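Local structure of dihydropteridine reductase (Dictyostelium discoideum, 3ORF) at residues Ser22-Val27 with Lys84-Asp89; Ile50-Arg55 with Phe64-Ser69; Gly144-Leu149 with Leu189-Asp194; Asn206-Thr211 with Lys242-Thr247. The protein reduces quinonoid dihydropteridine to tetrahydropteridine with NADH or NADPH, as a homodimeric member of the short-chain dehydrogenase/reductase family. One frame throughout, in Å; residues are numbered along the deposited sequence.

Interaction 1: residues Ser22-Val27 with Lys84-Asp89; sequences SKNILV and KSIKVD
At the start of the Rossmann-type sheet, Asn24 and Asp89 join the entries of strands 24-28 and 88-93. Two bonds hold the pair, one between backbones and one to the carboxylate. Asp89 N donates to Asn24 O at 2.8 Å, in the plane of that carbonyl. Asn24 N returns a bond to the side chain, reaching Asp89 OD1 at 3.0 Å. The carboxylate uses the anti lone pair of OD1, on the side away from OD2. Asp89 CG stands beside its own backbone N, anti to the carbonyl carbon (chi1 -63°), which brings OD1 back to the backbone of Asn24. Its other oxygen, OD2, is bonded to Asn135.

These two strands are neighbours in the parallel sheet, and strand 48-53 lies on the far side of 24-28. The contact sits near the beginnings of these two strands, away from the cofactor. Asn24 adds a third bond with its amide. Asn24 ND2 donates to Lys87 O at 2.8 Å, nearly straight at the hydrogen (166°), and the acceptor lies close to the amide plane. Ile86 CB and CG2 pack against the same ND2, so the amide nitrogen is flanked by carbon as well as gripped by the carbonyl.

Deeper in, Val88 CG1 rests on Leu26 CB at 3.8 Å, and CG2 touches the same atom. At the outer end the Lys23 side chain crosses the carboxylate at about a right angle. Lys23 CD lies 3.6 Å from Asp89 OD1. Lys23 NZ stays 4.4 Å from Asp89 OD2, too far for a salt bridge, though the opposite charges would probably attract.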
# COMPACT_ATOMS: atom_id res chain seq x y z
N SER A 22 -23.29 5.71 -28.21
CA SER A 22 -22.89 6.58 -27.04
C SER A 22 -21.76 5.99 -26.13
O SER A 22 -21.76 4.81 -25.76
CB SER A 22 -24.10 6.92 -26.19
OG SER A 22 -23.74 7.79 -25.13
N LYS A 23 -20.77 6.78 -25.78
CA LYS A 23 -19.72 6.20 -24.98
C LYS A 23 -19.91 6.55 -23.51
O LYS A 23 -20.35 7.63 -23.19
CB LYS A 23 -18.37 6.65 -25.51
CG LYS A 23 -18.14 6.33 -27.01
CD LYS A 23 -17.35 5.07 -27.17
CE LYS A 23 -16.55 5.14 -28.43
NZ LYS A 23 -16.05 3.78 -28.79
N ASN A 24 -19.60 5.62 -22.62
CA ASN A 24 -19.72 5.87 -21.18
C ASN A 24 -18.39 6.06 -20.47
O ASN A 24 -17.46 5.24 -20.62
CB ASN A 24 -20.49 4.74 -20.49
CG ASN A 24 -21.82 4.50 -21.15
OD1 ASN A 24 -22.42 5.45 -21.58
ND2 ASN A 24 -22.29 3.24 -21.23
N ILE A 25 -18.32 7.09 -19.63
CA ILE A 25 -17.20 7.18 -18.72
C ILE A 25 -17.67 7.12 -17.28
O ILE A 25 -18.63 7.79 -16.91
CB ILE A 25 -16.31 8.44 -18.99
CG1 ILE A 25 -15.25 8.57 -17.88
CG2 ILE A 25 -17.14 9.70 -19.05
CD1 ILE A 25 -14.36 9.86 -17.98
N LEU A 26 -16.98 6.35 -16.46
CA LEU A 26 -17.29 6.26 -15.05
C LEU A 26 -16.19 6.77 -14.16
O LEU A 26 -15.02 6.47 -14.39
CB LEU A 26 -17.56 4.81 -14.71
CG LEU A 26 -17.49 4.39 -13.26
CD1 LEU A 26 -18.59 4.99 -12.57
CD2 LEU A 26 -17.79 2.93 -13.27
N VAL A 27 -16.55 7.56 -13.16
CA VAL A 27 -15.53 8.28 -12.40
C VAL A 27 -15.76 8.09 -10.88
O VAL A 27 -16.80 8.54 -10.36
CB VAL A 27 -15.53 9.78 -12.71
CG1 VAL A 27 -14.38 10.48 -11.92
CG2 VAL A 27 -15.45 10.09 -14.23
N LYS A 84 -28.63 -1.83 -14.60
CA LYS A 84 -29.08 -0.74 -15.49
C LYS A 84 -28.51 -0.94 -16.90
O LYS A 84 -28.65 -0.09 -17.77
CB LYS A 84 -28.60 0.62 -14.95
CG LYS A 84 -29.53 1.23 -13.92
CD LYS A 84 -28.91 2.46 -13.29
CE LYS A 84 -29.88 3.65 -13.18
NZ LYS A 84 -31.21 3.35 -12.53
N SER A 85 -27.81 -2.06 -17.09
CA SER A 85 -27.22 -2.41 -18.38
C SER A 85 -26.07 -1.53 -18.95
O SER A 85 -25.78 -1.58 -20.15
CB SER A 85 -28.33 -2.62 -19.43
OG SER A 85 -27.82 -3.33 -20.54
N ILE A 86 -25.37 -0.76 -18.15
CA ILE A 86 -24.32 0.05 -18.78
C ILE A 86 -22.93 -0.57 -18.57
O ILE A 86 -22.65 -1.16 -17.52
CB ILE A 86 -24.38 1.54 -18.36
CG1 ILE A 86 -24.57 1.69 -16.84
CG2 ILE A 86 -25.56 2.29 -19.06
CD1 ILE A 86 -23.23 1.73 -16.07
N LYS A 87 -22.10 -0.47 -19.59
CA LYS A 87 -20.70 -0.86 -19.48
C LYS A 87 -19.90 0.37 -19.81
O LYS A 87 -20.44 1.30 -20.42
CB LYS A 87 -20.37 -1.98 -20.47
CG LYS A 87 -21.07 -3.30 -20.17
CD LYS A 87 -20.73 -3.80 -18.75
CE LYS A 87 -21.08 -5.28 -18.56
NZ LYS A 87 -21.25 -5.57 -17.11
N VAL A 88 -18.63 0.44 -19.44
CA VAL A 88 -17.99 1.73 -19.59
C VAL A 88 -16.76 1.64 -20.43
O VAL A 88 -16.05 0.64 -20.37
CB VAL A 88 -17.78 2.52 -18.23
CG1 VAL A 88 -19.05 2.50 -17.33
CG2 VAL A 88 -16.62 2.08 -17.46
N ASP A 89 -16.53 2.66 -21.23
CA ASP A 89 -15.39 2.67 -22.13
C ASP A 89 -14.10 3.26 -21.50
O ASP A 89 -12.98 2.98 -21.98
CB ASP A 89 -15.74 3.51 -23.36
CG ASP A 89 -16.94 2.92 -24.17
OD1 ASP A 89 -18.12 3.44 -24.07
OD2 ASP A 89 -16.73 1.90 -24.84

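Interaction 2: residues Ile50-Arg55 with Phe64-Ser69; sequences ISIDFR and FTIKDS. With NAD (nicotinamide-adenine-dinucleotide), chain E.
Ile52 and Phe64 are paired across the parallel strands 48-53 and 62-65, their side chains on the same face; Asp53 with Thr65 follows. Phe64 N donates to Ser51 O at 2.7 Å, Asp53 N to Phe64 O, and Ile66 N to Asp53 O. On the face with Ile52, Ile50 CG2 meets the edge of the Phe64 ring, and Ile52 CG2 touches Ile66 CD1.

Phe54 leaves the strand end with CB turned away from 64-69, but its ring comes back. CG lies beside the backbone N (chi1 -58°). From there Phe54 CD2 meets Ile66 O at 3.3 Å, close to the ring plane, while CE2 approaches Asp68 CA. On the other flank CD1 lies near the ribose hydroxyl O2B of NAD. Phe54 CE1 and CZ each lie 3.5 Å from NAD C5A. The adenine thus lies over a face of the ring. Ile66 CD1 touches adenine C2A, and Ser69 OG accepts from N6A.

Asp53 holds the ribose. NAD O2B donates to Asp53 OD1 at 2.7 Å and NAD O3B to Asp53 OD2 at 2.6 Å. OD1 also takes the Phe54 N-H, and OD2 that of Ser31. Arg55 NH1 donates to both hydroxyls, at 3.0 Å to NAD O2B. Without the carboxylate, as with an alanine here, both ribose hydroxyls would probably lose their acceptor and Arg55 a nearby negative charge. An acidic residue at the end of the second strand, gripping the adenosine ribose diol, is characteristic of Rossmann folds that bind NAD(H), although this enzyme is also assigned activity with NADPH.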
# COMPACT_ATOMS: atom_id res chain seq x y z
N ILE A 50 -20.94 8.99 -15.55
CA ILE A 50 -21.44 8.36 -14.32
C ILE A 50 -20.46 8.65 -13.18
O ILE A 50 -19.22 8.57 -13.38
CB ILE A 50 -21.54 6.87 -14.46
CG1 ILE A 50 -22.52 6.50 -15.56
CG2 ILE A 50 -22.01 6.27 -13.17
CD1 ILE A 50 -22.06 5.36 -16.31
N SER A 51 -20.98 8.98 -11.99
CA SER A 51 -20.13 9.38 -10.86
C SER A 51 -20.47 8.54 -9.64
O SER A 51 -21.64 8.38 -9.32
CB SER A 51 -20.28 10.90 -10.59
OG SER A 51 -19.72 11.34 -9.35
N ILE A 52 -19.44 7.94 -9.01
CA ILE A 52 -19.58 7.35 -7.68
C ILE A 52 -18.71 8.19 -6.73
O ILE A 52 -17.55 8.48 -7.03
CB ILE A 52 -19.10 5.85 -7.64
CG1 ILE A 52 -19.84 4.96 -8.67
CG2 ILE A 52 -19.17 5.26 -6.22
CD1 ILE A 52 -19.04 3.64 -9.04
N ASP A 53 -19.27 8.57 -5.59
CA ASP A 53 -18.59 9.41 -4.59
C ASP A 53 -19.41 9.34 -3.27
O ASP A 53 -20.44 8.59 -3.22
CB ASP A 53 -18.39 10.83 -5.11
CG ASP A 53 -17.20 11.51 -4.47
OD1 ASP A 53 -16.94 11.27 -3.25
OD2 ASP A 53 -16.49 12.27 -5.19
N PHE A 54 -18.95 10.04 -2.22
CA PHE A 54 -19.73 10.03 -0.94
C PHE A 54 -20.98 10.92 -1.02
O PHE A 54 -21.95 10.71 -0.30
CB PHE A 54 -18.89 10.35 0.32
CG PHE A 54 -17.73 9.39 0.53
CD1 PHE A 54 -16.43 9.87 0.74
CD2 PHE A 54 -17.92 8.00 0.46
CE1 PHE A 54 -15.34 8.96 0.90
CE2 PHE A 54 -16.81 7.10 0.60
CZ PHE A 54 -15.57 7.58 0.83
N ARG A 55 -20.95 11.88 -1.93
CA ARG A 55 -22.07 12.78 -2.17
C ARG A 55 -22.32 12.77 -3.71
O ARG A 55 -21.45 12.33 -4.51
CB ARG A 55 -21.76 14.16 -1.57
CG ARG A 55 -20.72 14.94 -2.31
CD ARG A 55 -19.91 15.90 -1.40
NE ARG A 55 -18.77 16.47 -2.15
CZ ARG A 55 -17.57 15.88 -2.27
NH1 ARG A 55 -17.32 14.72 -1.67
NH2 ARG A 55 -16.61 16.45 -2.99
N PHE A 64 -24.07 8.12 -8.21
CA PHE A 64 -24.28 7.15 -7.15
C PHE A 64 -23.50 7.55 -5.91
O PHE A 64 -22.40 8.11 -5.99
CB PHE A 64 -23.90 5.73 -7.57
CG PHE A 64 -24.74 5.19 -8.69
CD1 PHE A 64 -24.32 5.32 -10.02
CD2 PHE A 64 -25.96 4.58 -8.43
CE1 PHE A 64 -25.09 4.87 -11.06
CE2 PHE A 64 -26.75 4.10 -9.49
CZ PHE A 64 -26.31 4.25 -10.81
N THR A 65 -24.06 7.19 -4.77
CA THR A 65 -23.52 7.54 -3.50
C THR A 65 -23.13 6.23 -2.85
O THR A 65 -23.85 5.20 -3.01
CB THR A 65 -24.61 8.30 -2.73
OG1 THR A 65 -24.07 9.52 -2.29
CG2 THR A 65 -25.28 7.47 -1.58
N ILE A 66 -21.98 6.23 -2.14
CA ILE A 66 -21.58 5.06 -1.34
C ILE A 66 -21.34 5.52 0.07
O ILE A 66 -20.94 6.65 0.25
CB ILE A 66 -20.36 4.35 -1.94
CG1 ILE A 66 -19.27 5.35 -2.33
CG2 ILE A 66 -20.81 3.52 -3.17
CD1 ILE A 66 -17.95 4.63 -2.60
N LYS A 67 -21.69 4.70 1.07
CA LYS A 67 -21.62 5.15 2.46
C LYS A 67 -20.21 4.88 2.86
O LYS A 67 -19.70 5.56 3.74
CB LYS A 67 -22.58 4.44 3.47
CG LYS A 67 -24.06 4.09 3.06
CD LYS A 67 -25.14 5.22 3.34
CE LYS A 67 -25.51 5.43 4.83
NZ LYS A 67 -26.06 6.82 5.06
N ASP A 68 -19.57 3.90 2.21
CA ASP A 68 -18.14 3.61 2.43
C ASP A 68 -17.51 2.93 1.23
O ASP A 68 -18.15 2.75 0.19
CB ASP A 68 -17.95 2.74 3.68
CG ASP A 68 -18.75 1.45 3.61
OD1 ASP A 68 -19.66 1.25 4.46
OD2 ASP A 68 -18.49 0.64 2.72
N SER A 69 -16.23 2.56 1.37
CA SER A 69 -15.52 1.91 0.28
C SER A 69 -15.42 0.40 0.52
O SER A 69 -14.77 -0.28 -0.22
CB SER A 69 -14.16 2.55 0.08
OG SER A 69 -13.87 2.73 -1.30
PA NAD E . -10.86 16.24 -3.64
O1A NAD E . -10.72 16.10 -2.17
O2A NAD E . -11.60 17.39 -4.23
O5B NAD E . -11.73 14.95 -4.15
C5B NAD E . -11.55 13.62 -3.84
C4B NAD E . -12.93 12.96 -3.97
O4B NAD E . -12.75 11.56 -3.61
C3B NAD E . -13.88 13.54 -2.89
O3B NAD E . -15.17 13.68 -3.45
C2B NAD E . -14.05 12.42 -1.88
O2B NAD E . -15.37 12.40 -1.33
C1B NAD E . -13.85 11.19 -2.78
N9A NAD E . -13.37 9.97 -2.08
C8A NAD E . -12.44 9.95 -1.09
N7A NAD E . -12.23 8.67 -0.77
C5A NAD E . -13.05 7.86 -1.52
C6A NAD E . -13.28 6.46 -1.63
N6A NAD E . -12.67 5.58 -0.79
N1A NAD E . -14.17 5.99 -2.55
C2A NAD E . -14.83 6.84 -3.32
N3A NAD E . -14.63 8.17 -3.24
C4A NAD E . -13.77 8.71 -2.35
O3 NAD E . -9.40 16.07 -4.20
PN NAD E . -8.80 16.48 -5.56
O1N NAD E . -8.07 17.75 -5.25
O2N NAD E . -9.78 16.32 -6.72
O5D NAD E . -7.65 15.37 -5.83
C5D NAD E . -7.85 14.23 -6.69
C4D NAD E . -6.67 13.26 -6.57
O4D NAD E . -5.42 13.99 -6.62
C3D NAD E . -6.59 12.41 -5.29
O3D NAD E . -6.43 11.02 -5.74
C2D NAD E . -5.30 12.89 -4.60
O2D NAD E . -4.78 11.76 -3.88
C1D NAD E . -4.48 13.15 -5.88
N1N NAD E . -3.06 13.68 -6.08
C2N NAD E . -2.68 15.10 -6.07
C3N NAD E . -1.30 15.42 -6.30
C7N NAD E . -0.74 16.87 -6.33
O7N NAD E . 0.32 17.14 -5.74
N7N NAD E . -1.46 17.73 -7.10
C4N NAD E . -0.35 14.40 -6.54
C5N NAD E . -0.74 13.05 -6.58
C6N NAD E . -2.06 12.71 -6.35

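Interaction 3: residues Gly144-Leu149 with Leu189-Asp194; sequences GASAAL and LPVTLD. With NAD (nicotinamide-adenine-dinucleotide), chain E.
Leu189 lies against the backbone of Gly144, Ala145 and Ser146, with CG 3.6 Å from Ala145 C and CB 3.6 Å from Ser146 N. Its CD1 reaches Gly144 CA at 4.0 Å. The glycine leaves room here, since a side chain at that position would run into CD1. The other branch, CD2, meets Leu149 CD2 tip to tip at 3.6 Å. Leu149 CG stands beside its backbone N (chi1 -57°), which points the side chain at Leu189. Cutting Leu189 back to an alanine is likely to open a gap beside the Gly144-Ser146 backbone and leave the Leu149 tip without this partner.

One weak bond joins the backbones, from Ser146 N to Pro190 O at 3.4 Å. Ser146 CB sits against the same oxygen, and Val191 CG2 lies beside Ser146 OG.

Pro190 lies over one face of the NAD nicotinamide, with Pro190 CG 3.6 Å from NAD C4N, the carbon that carries the transferable hydride in NADH. Ala145 CB comes to the rim of the ring near C5N. The carboxamide lies beside Val191 and Leu193, its modelled orientation doubtful. Ala145 also lies against Tyr158, the predicted proton acceptor, and its N is bonded to His166, so Ala145 lies between the nicotinamide and helix 156-172, which carries Tyr158.

Segment 144-149 leads from strand 138-143 to helix 156-172, where Ala148 packs on Lys162 and His166. Segment 189-194 ends strand 184-190, bonded through Leu189 and Val191 to strand 236-242, while Leu193 packs on helix 213-225.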
# COMPACT_ATOMS: atom_id res chain seq x y z
N GLY A 144 -2.23 8.34 -9.24
CA GLY A 144 -1.16 7.94 -8.31
C GLY A 144 -0.56 9.21 -7.71
O GLY A 144 -1.28 10.23 -7.53
N ALA A 145 0.76 9.21 -7.49
CA ALA A 145 1.42 10.46 -7.12
C ALA A 145 2.82 10.51 -7.58
O ALA A 145 3.57 9.60 -7.33
CB ALA A 145 1.32 10.75 -5.60
N SER A 146 3.22 11.59 -8.21
CA SER A 146 4.65 11.72 -8.57
C SER A 146 5.58 11.61 -7.37
O SER A 146 6.68 11.00 -7.42
CB SER A 146 4.86 13.03 -9.23
OG SER A 146 6.08 12.95 -9.87
N ALA A 147 5.20 12.20 -6.25
CA ALA A 147 6.12 12.19 -5.10
C ALA A 147 6.35 10.76 -4.59
O ALA A 147 7.39 10.49 -4.05
CB ALA A 147 5.57 13.10 -3.91
N ALA A 148 5.38 9.86 -4.73
CA ALA A 148 5.57 8.47 -4.30
C ALA A 148 6.54 7.70 -5.15
O ALA A 148 6.89 6.63 -4.77
CB ALA A 148 4.25 7.71 -4.27
N LEU A 149 6.97 8.21 -6.29
CA LEU A 149 8.14 7.62 -6.98
C LEU A 149 9.41 7.64 -6.10
O LEU A 149 10.34 6.89 -6.38
CB LEU A 149 8.43 8.30 -8.32
CG LEU A 149 7.17 8.23 -9.24
CD1 LEU A 149 7.45 8.93 -10.50
CD2 LEU A 149 6.71 6.71 -9.53
N LEU A 189 0.17 10.77 -12.66
CA LEU A 189 0.97 11.04 -11.49
C LEU A 189 1.30 12.54 -11.55
O LEU A 189 2.33 12.93 -12.07
CB LEU A 189 2.29 10.20 -11.45
CG LEU A 189 2.41 8.84 -10.73
CD1 LEU A 189 1.44 7.86 -11.38
CD2 LEU A 189 3.85 8.37 -10.87
N PRO A 190 0.44 13.37 -10.99
CA PRO A 190 0.71 14.82 -11.01
C PRO A 190 1.83 15.23 -10.03
O PRO A 190 1.96 14.61 -8.95
CB PRO A 190 -0.64 15.45 -10.59
CG PRO A 190 -1.48 14.30 -9.94
CD PRO A 190 -0.75 12.96 -10.22
N VAL A 191 2.69 16.17 -10.48
CA VAL A 191 3.56 16.93 -9.58
C VAL A 191 2.66 17.89 -8.74
O VAL A 191 2.58 17.76 -7.52
CB VAL A 191 4.66 17.62 -10.39
CG1 VAL A 191 5.60 18.48 -9.49
CG2 VAL A 191 5.46 16.53 -11.09
N THR A 192 1.91 18.75 -9.42
CA THR A 192 0.94 19.61 -8.73
C THR A 192 -0.20 20.01 -9.65
O THR A 192 -0.00 20.72 -10.67
CB THR A 192 1.57 20.96 -8.22
OG1 THR A 192 2.92 20.75 -7.79
CG2 THR A 192 0.72 21.54 -7.07
N LEU A 193 -1.36 19.51 -9.29
CA LEU A 193 -2.68 19.94 -9.80
C LEU A 193 -3.14 21.27 -9.19
O LEU A 193 -2.85 21.61 -8.03
CB LEU A 193 -3.78 18.91 -9.41
CG LEU A 193 -3.73 17.55 -10.07
CD1 LEU A 193 -5.09 16.82 -9.88
CD2 LEU A 193 -3.46 17.80 -11.59
N ASP A 194 -3.93 21.99 -9.96
CA ASP A 194 -4.53 23.22 -9.46
C ASP A 194 -5.90 22.87 -8.93
O ASP A 194 -6.87 22.81 -9.69
CB ASP A 194 -4.66 24.27 -10.56
CG ASP A 194 -5.10 25.64 -10.02
OD1 ASP A 194 -5.50 25.75 -8.85
OD2 ASP A 194 -5.11 26.62 -10.76
PA NAD E . -10.86 16.24 -3.64
O1A NAD E . -10.72 16.10 -2.17
O2A NAD E . -11.60 17.39 -4.23
O5B NAD E . -11.73 14.95 -4.15
C5B NAD E . -11.55 13.62 -3.84
C4B NAD E . -12.93 12.96 -3.97
O4B NAD E . -12.75 11.56 -3.61
C3B NAD E . -13.88 13.54 -2.89
O3B NAD E . -15.17 13.68 -3.45
C2B NAD E . -14.05 12.42 -1.88
O2B NAD E . -15.37 12.40 -1.33
C1B NAD E . -13.85 11.19 -2.78
N9A NAD E . -13.37 9.97 -2.08
C8A NAD E . -12.44 9.95 -1.09
N7A NAD E . -12.23 8.67 -0.77
C5A NAD E . -13.05 7.86 -1.52
C6A NAD E . -13.28 6.46 -1.63
N6A NAD E . -12.67 5.58 -0.79
N1A NAD E . -14.17 5.99 -2.55
C2A NAD E . -14.83 6.84 -3.32
N3A NAD E . -14.63 8.17 -3.24
C4A NAD E . -13.77 8.71 -2.35
O3 NAD E . -9.40 16.07 -4.20
PN NAD E . -8.80 16.48 -5.56
O1N NAD E . -8.07 17.75 -5.25
O2N NAD E . -9.78 16.32 -6.72
O5D NAD E . -7.65 15.37 -5.83
C5D NAD E . -7.85 14.23 -6.69
C4D NAD E . -6.67 13.26 -6.57
O4D NAD E . -5.42 13.99 -6.62
C3D NAD E . -6.59 12.41 -5.29
O3D NAD E . -6.43 11.02 -5.74
C2D NAD E . -5.30 12.89 -4.60
O2D NAD E . -4.78 11.76 -3.88
C1D NAD E . -4.48 13.15 -5.88
N1N NAD E . -3.06 13.68 -6.08
C2N NAD E . -2.68 15.10 -6.07
C3N NAD E . -1.30 15.42 -6.30
C7N NAD E . -0.74 16.87 -6.33
O7N NAD E . 0.32 17.14 -5.74
N7N NAD E . -1.46 17.73 -7.10
C4N NAD E . -0.35 14.40 -6.54
C5N NAD E . -0.74 13.05 -6.58
C6N NAD E . -2.06 12.71 -6.35

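Interaction 4: residues Asn206-Thr211 with Lys242-Thr247; sequences NFDDWT and KSKVTT
Asp209 and Lys242 cross obliquely at the surface. The lysine chain is bent at chi2 and chi3, and this brings Lys242 NZ to Asp209 OD2 at 4.0 Å, a long salt bridge. The other oxygen of the carboxylate is held more closely: Ser243 N donates to Asp209 OD1 at 2.9 Å, almost straight at the hydrogen (171°). The donor comes to the anti side of OD1, somewhat out of the carboxylate plane. Asp209 CG stands beside its own backbone N (chi1 -71°), with the carboxylate swung over to 242-247.

The acceptors serve a tight turn. Lys242 to Val245 form a type I' beta turn, the hairpin link between strands 236-242 and 245-250, the last two of the sheet. Lys244 N, also in the turn, donates to Asp208 O at 2.9 Å. Within 206-211, Asn206 OD1 accepts from Asp208 N in an Asx turn.

Lys244 slants across Asp208, with Lys244 CE 4.0 Å from Asp208 OD1. Deeper, Thr211 and Thr246 meet at about a right angle. Thr211 CG2 lies 4.0 Å from Thr246 OG1 and is also beside Thr246 CG2. Their hydroxyls both bond to Thr241, and Thr246 OG1 also to Glu215.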
# COMPACT_ATOMS: atom_id res chain seq x y z
N ASN A 206 3.71 29.77 -7.27
CA ASN A 206 3.36 30.33 -8.58
C ASN A 206 2.34 29.39 -9.25
O ASN A 206 2.74 28.33 -9.74
CB ASN A 206 4.62 30.51 -9.43
CG ASN A 206 4.32 31.04 -10.83
OD1 ASN A 206 3.17 31.38 -11.16
ND2 ASN A 206 5.37 31.17 -11.66
N PHE A 207 1.08 29.80 -9.31
CA PHE A 207 -0.05 28.94 -9.80
C PHE A 207 0.10 28.54 -11.26
O PHE A 207 -0.50 27.55 -11.69
CB PHE A 207 -1.40 29.60 -9.60
CG PHE A 207 -1.71 29.88 -8.16
CD1 PHE A 207 -1.52 28.89 -7.19
CD2 PHE A 207 -2.16 31.16 -7.76
CE1 PHE A 207 -1.75 29.14 -5.77
CE2 PHE A 207 -2.40 31.43 -6.33
CZ PHE A 207 -2.20 30.38 -5.35
N ASP A 208 0.96 29.25 -12.00
CA ASP A 208 1.19 28.97 -13.41
C ASP A 208 2.06 27.71 -13.55
O ASP A 208 2.15 27.14 -14.63
CB ASP A 208 1.87 30.19 -14.08
CG ASP A 208 0.86 31.36 -14.44
OD1 ASP A 208 -0.39 31.24 -14.24
OD2 ASP A 208 1.33 32.42 -14.95
N ASP A 209 2.69 27.26 -12.47
CA ASP A 209 3.41 25.99 -12.45
C ASP A 209 2.49 24.86 -11.96
O ASP A 209 2.99 23.80 -11.50
CB ASP A 209 4.61 26.03 -11.50
CG ASP A 209 5.80 26.90 -12.00
OD1 ASP A 209 5.78 27.46 -13.13
OD2 ASP A 209 6.75 27.03 -11.18
N TRP A 210 1.17 25.08 -12.01
CA TRP A 210 0.21 24.03 -11.57
C TRP A 210 -0.63 23.57 -12.77
O TRP A 210 -1.05 24.42 -13.59
CB TRP A 210 -0.72 24.62 -10.51
CG TRP A 210 -0.00 24.88 -9.20
CD1 TRP A 210 1.35 24.82 -8.97
CD2 TRP A 210 -0.61 25.21 -7.96
NE1 TRP A 210 1.60 25.05 -7.64
CE2 TRP A 210 0.42 25.28 -7.00
CE3 TRP A 210 -1.93 25.40 -7.56
CZ2 TRP A 210 0.17 25.57 -5.67
CZ3 TRP A 210 -2.18 25.70 -6.23
CH2 TRP A 210 -1.13 25.76 -5.31
N THR A 211 -0.90 22.24 -12.86
CA THR A 211 -1.66 21.79 -14.00
C THR A 211 -3.16 22.12 -13.84
O THR A 211 -3.77 21.76 -12.88
CB THR A 211 -1.49 20.28 -14.26
OG1 THR A 211 -0.09 19.91 -14.15
CG2 THR A 211 -1.98 19.94 -15.67
N LYS A 242 5.16 23.98 -16.10
CA LYS A 242 6.20 25.02 -15.79
C LYS A 242 5.80 26.18 -16.66
O LYS A 242 5.73 26.02 -17.87
CB LYS A 242 7.60 24.55 -16.19
CG LYS A 242 8.05 23.23 -15.57
CD LYS A 242 9.09 23.31 -14.39
CE LYS A 242 8.58 24.06 -13.13
NZ LYS A 242 9.71 24.60 -12.22
N SER A 243 5.42 27.29 -16.03
CA SER A 243 4.94 28.52 -16.71
C SER A 243 3.85 28.29 -17.77
O SER A 243 3.93 28.84 -18.90
CB SER A 243 6.13 29.36 -17.25
OG SER A 243 7.16 29.48 -16.24
N LYS A 244 2.82 27.51 -17.38
CA LYS A 244 1.72 27.08 -18.27
C LYS A 244 2.04 26.05 -19.40
O LYS A 244 1.20 25.88 -20.27
CB LYS A 244 1.00 28.29 -18.91
CG LYS A 244 0.33 29.28 -17.93
CD LYS A 244 -0.46 30.37 -18.73
CE LYS A 244 -1.77 30.72 -17.99
NZ LYS A 244 -2.68 31.76 -18.62
N VAL A 245 3.22 25.44 -19.45
CA VAL A 245 3.54 24.44 -20.52
C VAL A 245 3.50 23.12 -19.78
O VAL A 245 4.25 22.93 -18.84
CB VAL A 245 5.00 24.58 -21.11
CG1 VAL A 245 5.22 23.63 -22.32
CG2 VAL A 245 5.31 26.01 -21.51
N THR A 246 2.64 22.21 -20.15
CA THR A 246 2.54 20.94 -19.40
C THR A 246 3.30 19.83 -20.12
O THR A 246 3.14 19.67 -21.33
CB THR A 246 1.06 20.50 -19.22
OG1 THR A 246 0.35 21.54 -18.53
CG2 THR A 246 0.96 19.16 -18.40
N THR A 247 4.14 19.09 -19.40
CA THR A 247 4.87 17.98 -20.02
C THR A 247 4.43 16.64 -19.43
O THR A 247 4.47 16.46 -18.22
CB THR A 247 6.43 18.16 -19.82
OG1 THR A 247 6.85 19.46 -20.31
CG2 THR A 247 7.21 17.07 -20.55

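All four contacts reach one mixed sheet. Interaction 2 falls in the chain between the two segments of interaction 1; interactions 3 and 4 follow in series. Interactions 1 and 2 touch: strands 24-28 and 48-53 are neighbours, Leu26 packs on Ile50 and Ile52, and their centres are 16 Å apart. Interactions 3 and 4 touch too, with centres 13 Å apart, where Thr192 and Asp194 pair with Thr211 and pack on Trp210. Interactions 2 and 3 lie on opposite sides of the chain's centre, with centres 24 Å apart. One NAD spans them, its adenosine end at interaction 2 and its nicotinamide at interaction 3.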